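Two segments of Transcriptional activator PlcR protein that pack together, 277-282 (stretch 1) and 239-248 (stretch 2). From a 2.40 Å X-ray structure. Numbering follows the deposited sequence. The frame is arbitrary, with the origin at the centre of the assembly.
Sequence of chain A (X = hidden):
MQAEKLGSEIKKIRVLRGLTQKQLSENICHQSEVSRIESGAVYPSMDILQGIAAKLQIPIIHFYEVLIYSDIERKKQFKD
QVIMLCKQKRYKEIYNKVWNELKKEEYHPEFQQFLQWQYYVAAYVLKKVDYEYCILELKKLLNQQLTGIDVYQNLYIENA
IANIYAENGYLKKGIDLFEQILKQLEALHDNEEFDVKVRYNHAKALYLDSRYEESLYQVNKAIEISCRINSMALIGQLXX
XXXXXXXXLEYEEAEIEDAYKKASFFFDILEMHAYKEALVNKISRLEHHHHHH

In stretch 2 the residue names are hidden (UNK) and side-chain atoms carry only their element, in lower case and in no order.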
# COMPACT_ATOMS: atom_id res chain seq x y z
N GLU A 277 -6.92 24.75 13.74
CA GLU A 277 -7.88 25.59 14.46
C GLU A 277 -8.48 24.85 15.65
O GLU A 277 -8.49 25.36 16.77
CB GLU A 277 -9.00 26.09 13.54
CG GLU A 277 -8.72 27.43 12.87
CD GLU A 277 -8.69 27.32 11.35
OE1 GLU A 277 -9.70 26.89 10.75
OE2 GLU A 277 -7.64 27.67 10.75
N ALA A 278 -8.98 23.65 15.39
CA ALA A 278 -9.65 22.87 16.41
C ALA A 278 -8.84 22.77 17.70
O ALA A 278 -9.37 22.40 18.74
CB ALA A 278 -9.97 21.48 15.88
N LEU A 279 -7.56 23.10 17.62
CA LEU A 279 -6.67 22.89 18.75
C LEU A 279 -6.58 24.08 19.70
O LEU A 279 -5.81 24.05 20.67
CB LEU A 279 -5.28 22.49 18.27
CG LEU A 279 -5.16 21.01 17.90
CD1 LEU A 279 -3.89 20.77 17.10
CD2 LEU A 279 -5.19 20.16 19.16
N VAL A 280 -7.36 25.13 19.44
CA VAL A 280 -7.40 26.29 20.33
C VAL A 280 -7.85 25.90 21.74
O VAL A 280 -8.85 25.19 21.92
CB VAL A 280 -8.32 27.40 19.79
CG1 VAL A 280 -7.73 28.00 18.52
CG2 VAL A 280 -9.73 26.86 19.55
N ASN A 281 -7.10 26.37 22.73
CA ASN A 281 -7.45 26.19 24.13
C ASN A 281 -7.36 24.74 24.63
O ASN A 281 -8.18 24.31 25.44
CB ASN A 281 -8.84 26.76 24.42
CG ASN A 281 -8.91 28.26 24.18
OD1 ASN A 281 -8.09 29.03 24.70
ND2 ASN A 281 -9.90 28.69 23.40
N LYS A 282 -6.37 24.00 24.15
CA LYS A 282 -6.07 22.67 24.68
C LYS A 282 -4.60 22.31 24.48
O LYS A 282 -3.70 22.94 25.04
CB LYS A 282 -6.99 21.59 24.08
CG LYS A 282 -7.94 22.09 23.00
CD LYS A 282 -9.02 21.07 22.72
CE LYS A 282 -10.13 21.66 21.86
NZ LYS A 282 -11.36 20.83 21.88
N UNK A 239 -5.41 10.96 17.49
CA UNK A 239 -4.96 11.53 18.75
C UNK A 239 -5.84 12.66 19.23
O UNK A 239 -6.05 12.79 20.43
c UNK A 239 -0.82 9.55 17.75
c UNK A 239 -1.64 8.99 19.93
c UNK A 239 -2.55 10.88 18.74
c UNK A 239 -0.80 8.74 18.87
c UNK A 239 -2.51 10.06 19.86
o UNK A 239 0.09 7.69 18.91
c UNK A 239 -1.70 10.60 17.69
c UNK A 239 -3.51 12.02 18.66
N UNK A 240 -6.31 13.49 18.31
CA UNK A 240 -7.19 14.59 18.66
C UNK A 240 -8.49 13.98 19.23
O UNK A 240 -8.91 14.30 20.35
c UNK A 240 -10.74 17.41 17.76
c UNK A 240 -9.82 16.40 17.50
c UNK A 240 -7.46 15.48 17.44
c UNK A 240 -8.03 17.83 18.20
c UNK A 240 -10.30 18.62 18.24
o UNK A 240 -11.21 19.61 18.51
c UNK A 240 -8.95 18.84 18.47
c UNK A 240 -8.45 16.59 17.71
N UNK A 241 -9.10 13.09 18.46
CA UNK A 241 -10.29 12.40 18.91
C UNK A 241 -10.11 11.71 20.26
O UNK A 241 -11.03 11.67 21.08
c UNK A 241 -12.12 10.87 18.17
c UNK A 241 -10.74 11.37 17.88
c UNK A 241 -13.09 12.02 18.24
n UNK A 241 -13.81 12.12 19.34
o UNK A 241 -13.15 12.85 17.33
N UNK A 242 -8.93 11.15 20.50
CA UNK A 242 -8.68 10.44 21.74
C UNK A 242 -8.57 11.44 22.88
O UNK A 242 -9.07 11.20 23.98
n UNK A 242 -5.33 7.56 22.86
c UNK A 242 -5.86 8.79 23.47
n UNK A 242 -3.63 6.09 22.21
c UNK A 242 -6.27 9.88 22.48
c UNK A 242 -4.03 7.25 22.77
n UNK A 242 -3.13 8.10 23.24
c UNK A 242 -7.46 9.52 21.63
N UNK A 243 -7.96 12.59 22.62
CA UNK A 243 -8.00 13.69 23.57
C UNK A 243 -9.43 14.11 23.91
O UNK A 243 -9.76 14.34 25.07
N UNK A 244 -10.29 14.23 22.89
CA UNK A 244 -11.70 14.54 23.10
C UNK A 244 -12.35 13.51 24.04
O UNK A 244 -13.05 13.87 24.98
c UNK A 244 -12.05 15.63 20.79
c UNK A 244 -12.64 16.98 21.12
o UNK A 244 -13.76 17.27 20.63
o UNK A 244 -11.99 17.74 21.86
c UNK A 244 -12.47 14.55 21.78
N UNK A 245 -12.13 12.23 23.77
CA UNK A 245 -12.74 11.17 24.57
C UNK A 245 -12.22 11.20 26.00
O UNK A 245 -12.98 11.09 26.96
c UNK A 245 -12.49 9.80 23.95
s UNK A 245 -13.38 9.50 22.45
N UNK A 246 -10.91 11.36 26.13
CA UNK A 246 -10.24 11.42 27.41
C UNK A 246 -10.80 12.55 28.28
O UNK A 246 -10.90 12.40 29.49
c UNK A 246 -8.73 11.59 27.23
c UNK A 246 -7.95 10.40 26.63
c UNK A 246 -8.32 9.09 27.30
c UNK A 246 -6.44 10.63 26.73
N UNK A 247 -11.16 13.66 27.64
CA UNK A 247 -11.73 14.80 28.36
C UNK A 247 -13.12 14.45 28.91
O UNK A 247 -13.41 14.70 30.07
c UNK A 247 -11.23 18.49 27.34
c UNK A 247 -11.85 17.37 28.19
c UNK A 247 -12.86 19.07 25.58
n UNK A 247 -13.24 19.00 24.31
n UNK A 247 -11.73 18.48 25.97
n UNK A 247 -13.61 19.73 26.45
c UNK A 247 -11.79 16.04 27.45
N UNK A 248 -13.97 13.85 28.09
CA UNK A 248 -15.31 13.51 28.53
C UNK A 248 -15.29 12.43 29.60
O UNK A 248 -16.15 12.41 30.49
n UNK A 248 -18.47 16.54 25.51
c UNK A 248 -17.17 15.31 27.25
c UNK A 248 -17.30 16.58 26.43
c UNK A 248 -16.19 13.06 27.36
c UNK A 248 -16.57 14.18 26.45

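Position 239 carries one carbon followed by a six-carbon ring bearing one oxygen, which defines a tyrosine. Its side chain is out of reach of stretch 1, so Tyr239 contributes to the helix but not to the contact.

Position 240 has the same composition, a carbon and a six-carbon ring with one oxygen, but its CA-to-CB bond points toward stretch 1. The oxygen borne by the ring of 240 lies 3.4 Å from Ala278 O and 3.5 Å from Ala278 CB. This is Tyr240, with chi1 at 176° (t). Its OH donates a weak hydrogen bond to Ala278 O, and both Ala278 O and Leu279 CD2 sit at the ring edge, near its plane; Leu279 CD2 is 3.8 Å from Tyr240 CD1.

Position 241 shows three carbons, the third carrying one oxygen and one nitrogen: an amide, Gln241, out of reach of stretch 1. At 242, three carbons lead to a nitrogen and then to a carbon with two further nitrogens, the guanidinium of Arg242, also out of reach.

Position 243 has no side-chain atoms and is Gly243. An ideal CB there would meet nothing of stretch 1 nearby, but would lie 3.2 Å from Tyr240 O.

Position 244 has three carbons, the third bearing two oxygens, one of which lies 3.2 Å from Lys282 NZ. This carboxylate is Glu244; its CA-to-CB bond runs sideways, yet its end comes nearer, and Lys282 NZ donates to Glu244 OE2 in a salt bridge.

Position 245, one carbon and one sulfur, is Cys245. Position 246, four carbons forked at the second, is Leu246. Both are buried and make no contact with stretch 1.

Position 247 repeats the guanidinium pattern, three carbons, a nitrogen and a carbon with two more nitrogens, and one of the two terminal nitrogens of 247 lies 3.6 Å from Lys282 NZ. It is Arg247, whose NH2 donates to Glu244 OE2 at 3.0 Å with an N-H...acceptor angle of 161°. Position 248, four carbons in a row ending in nitrogen, is Lys248, out of reach of stretch 1.

The contact buries 221 Å² in total, and Tyr240 has the largest covered area, 82 Å². Its ring packs against Ala278 and Leu279, with Ala278 CB 3.7 Å from Tyr240 CZ. At the end of the type II turn from Leu279 to Lys282, the Lys282 side chain, extended from chi2 to chi4, carries NZ to the helix. There Glu244 OE2 accepts from both Lys282 NZ and Arg247 NH2, a shared negative charge next to two like-charged groups.

Stretch 2, residues 239-248: YYQRGECLRK
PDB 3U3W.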